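Local atomic coordinates of putative histidinol-phosphate aminotransferase (PDB entry 3P1T), a protein that probably transfers the amino group of L-histidinol phosphate to 2-oxoglutarate in histidine biosynthesis, using pyridoxal 5'-phosphate as cofactor. Residues L141-N146 against Q150-G155; A203-G208 against T231-A236. One frame throughout, in Å; residues are numbered along the deposited sequence.

In the fold
Going from the N terminus, the chain first meets interaction 1 at the end of strand 137-142 in the central seven-stranded sheet of the large domain. Only three residues separate its segments, so it closes a short loop leading into helix 154-163. Strands 166-170 and 190-195 follow before 203-208 opens interaction 2, which spans strand 208-211 and helix 214-221 to reach helix 231-241. The two contacts come in series, neither nested nor crossed. Their centres lie about 27 Å apart, on opposite sides of the chain's centre. Interaction 1 shapes a beta-alpha connection beside a tartrate-occupied pocket; interaction 2 joins the return strand to a helix at the subunit interface.

Interaction 1 (L141-N146 against Q150-G155); sequences LANPSN and QALSAG
P144 and A151 bring the two backbones closest, their CA atoms 4.5 Å apart, and one residue further out S145 N donates to Q150 O at 2.7 Å, which closes the loop beyond strand 137-142. A cis peptide bond precedes P144, whose CA also lies near the same Q150 carbonyl. That oxygen takes a further bond from a water, 2.9 Å from Q150 O, which donates to A142 O as well.

The main side chain here is N143. With CG anti to the backbone N (chi1 -172°), its amide reaches across to the backbone of L152. N143 OD1 accepts from L152 N at 2.8 Å, and the bond is nearly straight, 165° at the hydrogen, although the donor stands above the carbonyl plane rather than on a lone pair. On the other arm, N143 ND2 donates to a second water 3.0 Å away, and this water donates to L152 O. One amide therefore holds both polar groups of L152, one directly and one through water. The isobutyl group of L152 slants across the stem of N143, with L152 CD1 3.8 Å from N143 CB. Further back, L141 CD1 is only loosely against L152 CD1. I169 of strand 166-170 touches both N143 and L152, while L157 of helix 154-163 also packs on L152.

This is the beta-alpha junction of a beta-alpha-beta unit. N146 opens the Asn-Pro-Thr-Gly sequence familiar from class I and II aminotransferases; it bonds through OD1 to R314 and through ND2 to a bound tartrate, consistent with a substrate-carboxylate pocket. Gripping the loop by the buried N143 amide and by S145 N would be expected to steady the backbone from which N146 reaches the tartrate.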
ATOM      1  N   LEU A 141     -22.644   1.022  -1.557  1.00 35.11           N
ATOM      2  CA  LEU A 141     -23.087   1.416  -2.904  1.00 34.14           C
ATOM      3  C   LEU A 141     -22.212   2.514  -3.507  1.00 39.07           C
ATOM      4  O   LEU A 141     -21.728   3.394  -2.792  1.00 37.71           O
ATOM      5  CB  LEU A 141     -24.539   1.913  -2.871  1.00 34.16           C
ATOM      6  CG  LEU A 141     -25.607   0.901  -2.503  1.00 38.02           C
ATOM      7  CD1 LEU A 141     -26.814   1.579  -1.980  1.00 38.30           C
ATOM      8  CD2 LEU A 141     -25.929  -0.028  -3.660  1.00 38.98           C
ATOM      9  N   ALA A 142     -22.040   2.475  -4.840  1.00 37.88           N
ATOM     10  CA  ALA A 142     -21.300   3.497  -5.580  1.00 37.50           C
ATOM     11  C   ALA A 142     -22.281   4.556  -6.074  1.00 43.09           C
ATOM     12  O   ALA A 142     -23.317   4.197  -6.653  1.00 43.89           O
ATOM     13  CB  ALA A 142     -20.528   2.871  -6.737  1.00 37.44           C
ATOM     14  N   ASN A 143     -22.002   5.848  -5.788  1.00 39.07           N
ATOM     15  CA  ASN A 143     -22.846   6.972  -6.221  1.00 38.31           C
ATOM     16  C   ASN A 143     -21.966   8.098  -6.814  1.00 41.38           C
ATOM     17  O   ASN A 143     -21.243   8.756  -6.065  1.00 39.19           O
ATOM     18  CB  ASN A 143     -23.717   7.498  -5.081  1.00 36.38           C
ATOM     19  CG  ASN A 143     -24.745   8.522  -5.495  1.00 47.54           C
ATOM     20  OD1 ASN A 143     -25.301   8.466  -6.582  1.00 38.23           O
ATOM     21  ND2 ASN A 143     -25.065   9.454  -4.610  1.00 41.03           N
ATOM     22  N   PRO A 144     -21.974   8.328  -8.157  1.00 39.75           N
ATOM     23  CA  PRO A 144     -22.741   7.626  -9.218  1.00 39.32           C
ATOM     24  C   PRO A 144     -22.281   6.184  -9.351  1.00 44.18           C
ATOM     25  O   PRO A 144     -21.155   5.866  -8.946  1.00 43.25           O
ATOM     26  CB  PRO A 144     -22.421   8.441 -10.485  1.00 40.99           C
ATOM     27  CG  PRO A 144     -21.894   9.760  -9.992  1.00 45.84           C
ATOM     28  CD  PRO A 144     -21.159   9.413  -8.732  1.00 41.15           C
ATOM     29  N   SER A 145     -23.147   5.307  -9.882  1.00 43.05           N
ATOM     30  CA  SER A 145     -22.822   3.881 -10.032  1.00 43.08           C
ATOM     31  C   SER A 145     -21.941   3.564 -11.254  1.00 47.46           C
ATOM     32  O   SER A 145     -22.064   4.177 -12.312  1.00 47.31           O
ATOM     33  CB  SER A 145     -24.097   3.055 -10.143  1.00 46.60           C
ATOM     34  OG  SER A 145     -23.791   1.689 -10.372  1.00 51.20           O
ATOM     35  N   ASN A 146     -21.082   2.563 -11.092  1.00 44.54           N
ATOM     36  CA  ASN A 146     -20.234   1.999 -12.140  1.00 44.44           C
ATOM     37  C   ASN A 146     -20.796   0.610 -12.438  1.00 47.51           C
ATOM     38  O   ASN A 146     -20.941  -0.154 -11.480  1.00 47.59           O
ATOM     39  CB  ASN A 146     -18.751   1.983 -11.714  1.00 44.69           C
ATOM     40  CG  ASN A 146     -17.785   1.361 -12.699  1.00 54.12           C
ATOM     41  OD1 ASN A 146     -18.098   1.095 -13.853  1.00 51.49           O
ATOM     42  ND2 ASN A 146     -16.569   1.124 -12.258  1.00 44.90           N
ATOM     43  N   GLN A 150     -25.699   5.935 -13.105  1.00 39.27           N
ATOM     44  CA  GLN A 150     -26.875   6.428 -12.405  1.00 39.64           C
ATOM     45  C   GLN A 150     -26.515   6.900 -11.021  1.00 45.33           C
ATOM     46  O   GLN A 150     -25.640   6.320 -10.357  1.00 44.80           O
ATOM     47  CB  GLN A 150     -27.971   5.342 -12.313  1.00 40.77           C
ATOM     48  CG  GLN A 150     -28.496   4.817 -13.645  1.00 42.70           C
ATOM     49  CD  GLN A 150     -29.050   5.896 -14.525  1.00 55.50           C
ATOM     50  OE1 GLN A 150     -30.032   6.586 -14.187  1.00 54.49           O
ATOM     51  NE2 GLN A 150     -28.421   6.055 -15.683  1.00 43.24           N
ATOM     52  N   ALA A 151     -27.236   7.939 -10.575  1.00 44.08           N
ATOM     53  CA  ALA A 151     -27.124   8.532  -9.249  1.00 44.39           C
ATOM     54  C   ALA A 151     -28.290   8.099  -8.350  1.00 48.88           C
ATOM     55  O   ALA A 151     -29.417   7.936  -8.836  1.00 49.02           O
ATOM     56  CB  ALA A 151     -27.084  10.043  -9.353  1.00 45.73           C
ATOM     57  N   LEU A 152     -28.010   7.895  -7.043  1.00 44.10           N
ATOM     58  CA  LEU A 152     -29.021   7.526  -6.052  1.00 43.29           C
ATOM     59  C   LEU A 152     -29.997   8.653  -5.857  1.00 49.11           C
ATOM     60  O   LEU A 152     -29.575   9.805  -5.709  1.00 49.65           O
ATOM     61  CB  LEU A 152     -28.376   7.154  -4.703  1.00 41.95           C
ATOM     62  CG  LEU A 152     -27.467   5.938  -4.718  1.00 43.45           C
ATOM     63  CD1 LEU A 152     -26.719   5.815  -3.413  1.00 42.98           C
ATOM     64  CD2 LEU A 152     -28.229   4.679  -5.070  1.00 41.14           C
ATOM     65  N   SER A 153     -31.304   8.340  -5.873  1.00 46.77           N
ATOM     66  CA  SER A 153     -32.327   9.379  -5.680  1.00 48.25           C
ATOM     67  C   SER A 153     -32.429   9.782  -4.204  1.00 51.17           C
ATOM     68  O   SER A 153     -31.957   9.052  -3.328  1.00 48.34           O
ATOM     69  CB  SER A 153     -33.696   8.917  -6.185  1.00 52.16           C
ATOM     70  OG  SER A 153     -34.323   8.024  -5.280  1.00 63.60           O
ATOM     71  N   ALA A 154     -33.080  10.933  -3.941  1.00 49.38           N
ATOM     72  CA  ALA A 154     -33.340  11.446  -2.599  1.00 49.80           C
ATOM     73  C   ALA A 154     -34.089  10.393  -1.744  1.00 55.17           C
ATOM     74  O   ALA A 154     -33.721  10.163  -0.580  1.00 53.94           O
ATOM     75  CB  ALA A 154     -34.148  12.732  -2.682  1.00 51.33           C
ATOM     76  N   GLY A 155     -35.084   9.747  -2.375  1.00 51.47           N
ATOM     77  CA  GLY A 155     -35.901   8.693  -1.799  1.00 50.85           C
ATOM     78  C   GLY A 155     -35.106   7.450  -1.474  1.00 52.60           C
ATOM     79  O   GLY A 155     -35.295   6.872  -0.404  1.00 51.98           O
TER
HETATM   80  O   HOH W   1     -26.262   5.001  -7.820  1.00 53.52           O
HETATM   81  O   HOH W   2     -27.242  11.224  -5.665  1.00 41.77           O

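Interaction 2 (A203-G208 against T231-A236); sequences AGLRLG and TLDLHA
L205 and D233 both carry CG beside the backbone N and opposite the carbonyl carbon (chi1 -51° and -64°), and these rotations set the L205 branches alongside the D233 carboxylate, the two side chains running antiparallel. L205 CD2 lies 3.4 Å from D233 OD1, an apolar methyl against a carboxylate oxygen. The other branch, L205 CD1, rests on the methyl of A236 one helical turn further along, 3.6 Å from A236 CB. From its own place in the loop L207 crosses D233 at a slant: L207 CD1 is 4.1 Å from D233 CB and about as far from D233 O.

In this aminotransferase fold, 203-208 is the loop that leads from strand 190-195 into strand 208-211, the return strand that runs antiparallel to its neighbours, and 231-241 is a helix at the dimer interface. L205 also packs on L232 of the second subunit, and D233 OD2 faces D233 OD2 of that subunit. The polar end of D233 is held by a salt bridge from R75 NH2, which also bonds L205 O, so one arginine links loop and helix. Its positive charge probably eases the approach of the two carboxylates. Within the helix, T231 O accepts from both H235 N and H235 ND1, one from each side of the carbonyl plane. H235 ND1 stands 2.7 Å from T231 O, with the oxygen lying in the plane of the imidazole; the ring is turned back toward the start of the helix, where this bond holds it.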
ATOM      1  N   ALA A 203      -4.508   7.500 -10.965  1.00 37.13           N
ATOM      2  CA  ALA A 203      -4.960   6.104 -11.125  1.00 36.50           C
ATOM      3  C   ALA A 203      -3.838   5.077 -10.861  1.00 43.64           C
ATOM      4  O   ALA A 203      -4.101   4.038 -10.250  1.00 44.59           O
ATOM      5  CB  ALA A 203      -5.519   5.891 -12.522  1.00 36.96           C
ATOM      6  N   GLY A 204      -2.614   5.388 -11.294  1.00 39.96           N
ATOM      7  CA  GLY A 204      -1.467   4.513 -11.131  1.00 38.73           C
ATOM      8  C   GLY A 204      -0.953   4.411  -9.715  1.00 42.33           C
ATOM      9  O   GLY A 204      -0.093   3.568  -9.451  1.00 43.07           O
ATOM     10  N   LEU A 205      -1.456   5.264  -8.789  1.00 37.33           N
ATOM     11  CA  LEU A 205      -1.004   5.262  -7.384  1.00 35.92           C
ATOM     12  C   LEU A 205      -2.005   4.550  -6.497  1.00 40.62           C
ATOM     13  O   LEU A 205      -1.644   4.108  -5.399  1.00 39.97           O
ATOM     14  CB  LEU A 205      -0.752   6.676  -6.849  1.00 35.69           C
ATOM     15  CG  LEU A 205       0.142   7.578  -7.699  1.00 40.71           C
ATOM     16  CD1 LEU A 205       0.458   8.833  -6.961  1.00 41.15           C
ATOM     17  CD2 LEU A 205       1.425   6.871  -8.127  1.00 44.44           C
ATOM     18  N   ARG A 206      -3.263   4.421  -6.990  1.00 37.30           N
ATOM     19  CA  ARG A 206      -4.374   3.766  -6.308  1.00 37.32           C
ATOM     20  C   ARG A 206      -4.473   4.284  -4.827  1.00 41.86           C
ATOM     21  O   ARG A 206      -4.123   3.573  -3.870  1.00 42.65           O
ATOM     22  CB  ARG A 206      -4.206   2.224  -6.390  1.00 39.28           C
ATOM     23  CG  ARG A 206      -5.400   1.381  -5.961  1.00 45.62           C
ATOM     24  CD  ARG A 206      -6.614   1.577  -6.842  1.00 54.88           C
ATOM     25  NE  ARG A 206      -7.608   0.546  -6.576  1.00 61.78           N
ATOM     26  CZ  ARG A 206      -8.802   0.473  -7.150  1.00 75.89           C
ATOM     27  NH1 ARG A 206      -9.196   1.412  -8.006  1.00 63.62           N
ATOM     28  NH2 ARG A 206      -9.617  -0.531  -6.866  1.00 64.20           N
ATOM     29  N   LEU A 207      -4.892   5.559  -4.683  1.00 36.35           N
ATOM     30  CA  LEU A 207      -5.103   6.237  -3.408  1.00 35.91           C
ATOM     31  C   LEU A 207      -6.552   6.705  -3.288  1.00 40.61           C
ATOM     32  O   LEU A 207      -7.219   6.988  -4.298  1.00 41.10           O
ATOM     33  CB  LEU A 207      -4.151   7.435  -3.217  1.00 36.49           C
ATOM     34  CG  LEU A 207      -2.662   7.158  -3.195  1.00 41.14           C
ATOM     35  CD1 LEU A 207      -1.881   8.440  -3.153  1.00 40.88           C
ATOM     36  CD2 LEU A 207      -2.279   6.270  -2.032  1.00 45.03           C
ATOM     37  N   GLY A 208      -7.007   6.808  -2.048  1.00 35.83           N
ATOM     38  CA  GLY A 208      -8.354   7.250  -1.724  1.00 35.24           C
ATOM     39  C   GLY A 208      -8.435   7.773  -0.306  1.00 38.41           C
ATOM     40  O   GLY A 208      -7.521   7.557   0.503  1.00 37.54           O
ATOM     41  N   THR A 231       6.748   7.983   0.483  1.00 39.95           N
ATOM     42  CA  THR A 231       7.172   9.353   0.198  1.00 40.17           C
ATOM     43  C   THR A 231       6.836   9.799  -1.255  1.00 43.16           C
ATOM     44  O   THR A 231       6.435  10.948  -1.422  1.00 43.19           O
ATOM     45  CB  THR A 231       8.667   9.522   0.472  1.00 44.67           C
ATOM     46  OG1 THR A 231       9.068  10.821   0.025  1.00 53.56           O
ATOM     47  CG2 THR A 231       9.519   8.463  -0.185  1.00 35.21           C
ATOM     48  N   LEU A 232       6.962   8.920  -2.271  1.00 38.60           N
ATOM     49  CA  LEU A 232       6.657   9.306  -3.661  1.00 38.12           C
ATOM     50  C   LEU A 232       5.142   9.557  -3.840  1.00 42.80           C
ATOM     51  O   LEU A 232       4.761  10.594  -4.392  1.00 42.91           O
ATOM     52  CB  LEU A 232       7.141   8.251  -4.682  1.00 37.01           C
ATOM     53  CG  LEU A 232       8.641   8.001  -4.765  1.00 40.11           C
ATOM     54  CD1 LEU A 232       8.942   6.830  -5.675  1.00 38.55           C
ATOM     55  CD2 LEU A 232       9.388   9.263  -5.200  1.00 40.90           C
ATOM     56  N   ASP A 233       4.288   8.638  -3.339  1.00 38.04           N
ATOM     57  CA  ASP A 233       2.843   8.774  -3.461  1.00 37.24           C
ATOM     58  C   ASP A 233       2.336   9.968  -2.641  1.00 39.21           C
ATOM     59  O   ASP A 233       1.465  10.697  -3.124  1.00 39.21           O
ATOM     60  CB  ASP A 233       2.141   7.480  -3.039  1.00 38.50           C
ATOM     61  CG  ASP A 233       2.429   6.259  -3.901  1.00 47.68           C
ATOM     62  OD1 ASP A 233       2.833   6.431  -5.062  1.00 46.46           O
ATOM     63  OD2 ASP A 233       2.246   5.132  -3.408  1.00 59.56           O
ATOM     64  N   LEU A 234       2.908  10.197  -1.446  1.00 34.19           N
ATOM     65  CA  LEU A 234       2.542  11.335  -0.590  1.00 34.65           C
ATOM     66  C   LEU A 234       2.848  12.691  -1.261  1.00 40.08           C
ATOM     67  O   LEU A 234       1.974  13.558  -1.263  1.00 41.75           O
ATOM     68  CB  LEU A 234       3.250  11.281   0.769  1.00 34.33           C
ATOM     69  CG  LEU A 234       2.784  10.230   1.786  1.00 35.82           C
ATOM     70  CD1 LEU A 234       3.741  10.174   2.931  1.00 35.36           C
ATOM     71  CD2 LEU A 234       1.404  10.517   2.298  1.00 35.26           C
ATOM     72  N   HIS A 235       4.049  12.869  -1.856  1.00 35.73           N
ATOM     73  CA  HIS A 235       4.381  14.129  -2.545  1.00 36.26           C
ATOM     74  C   HIS A 235       3.561  14.294  -3.820  1.00 40.69           C
ATOM     75  O   HIS A 235       3.247  15.423  -4.187  1.00 42.17           O
ATOM     76  CB  HIS A 235       5.872  14.243  -2.856  1.00 37.28           C
ATOM     77  CG  HIS A 235       6.667  14.524  -1.616  1.00 41.10           C
ATOM     78  ND1 HIS A 235       7.041  13.509  -0.753  1.00 42.08           N
ATOM     79  CD2 HIS A 235       7.044  15.705  -1.080  1.00 42.89           C
ATOM     80  CE1 HIS A 235       7.664  14.099   0.251  1.00 41.25           C
ATOM     81  NE2 HIS A 235       7.686  15.419   0.102  1.00 42.45           N
ATOM     82  N   ALA A 236       3.172  13.180  -4.451  1.00 36.24           N
ATOM     83  CA  ALA A 236       2.336  13.195  -5.643  1.00 35.71           C
ATOM     84  C   ALA A 236       0.933  13.708  -5.280  1.00 42.80           C
ATOM     85  O   ALA A 236       0.480  14.724  -5.839  1.00 43.92           O
ATOM     86  CB  ALA A 236       2.270  11.810  -6.259  1.00 34.71           C
TER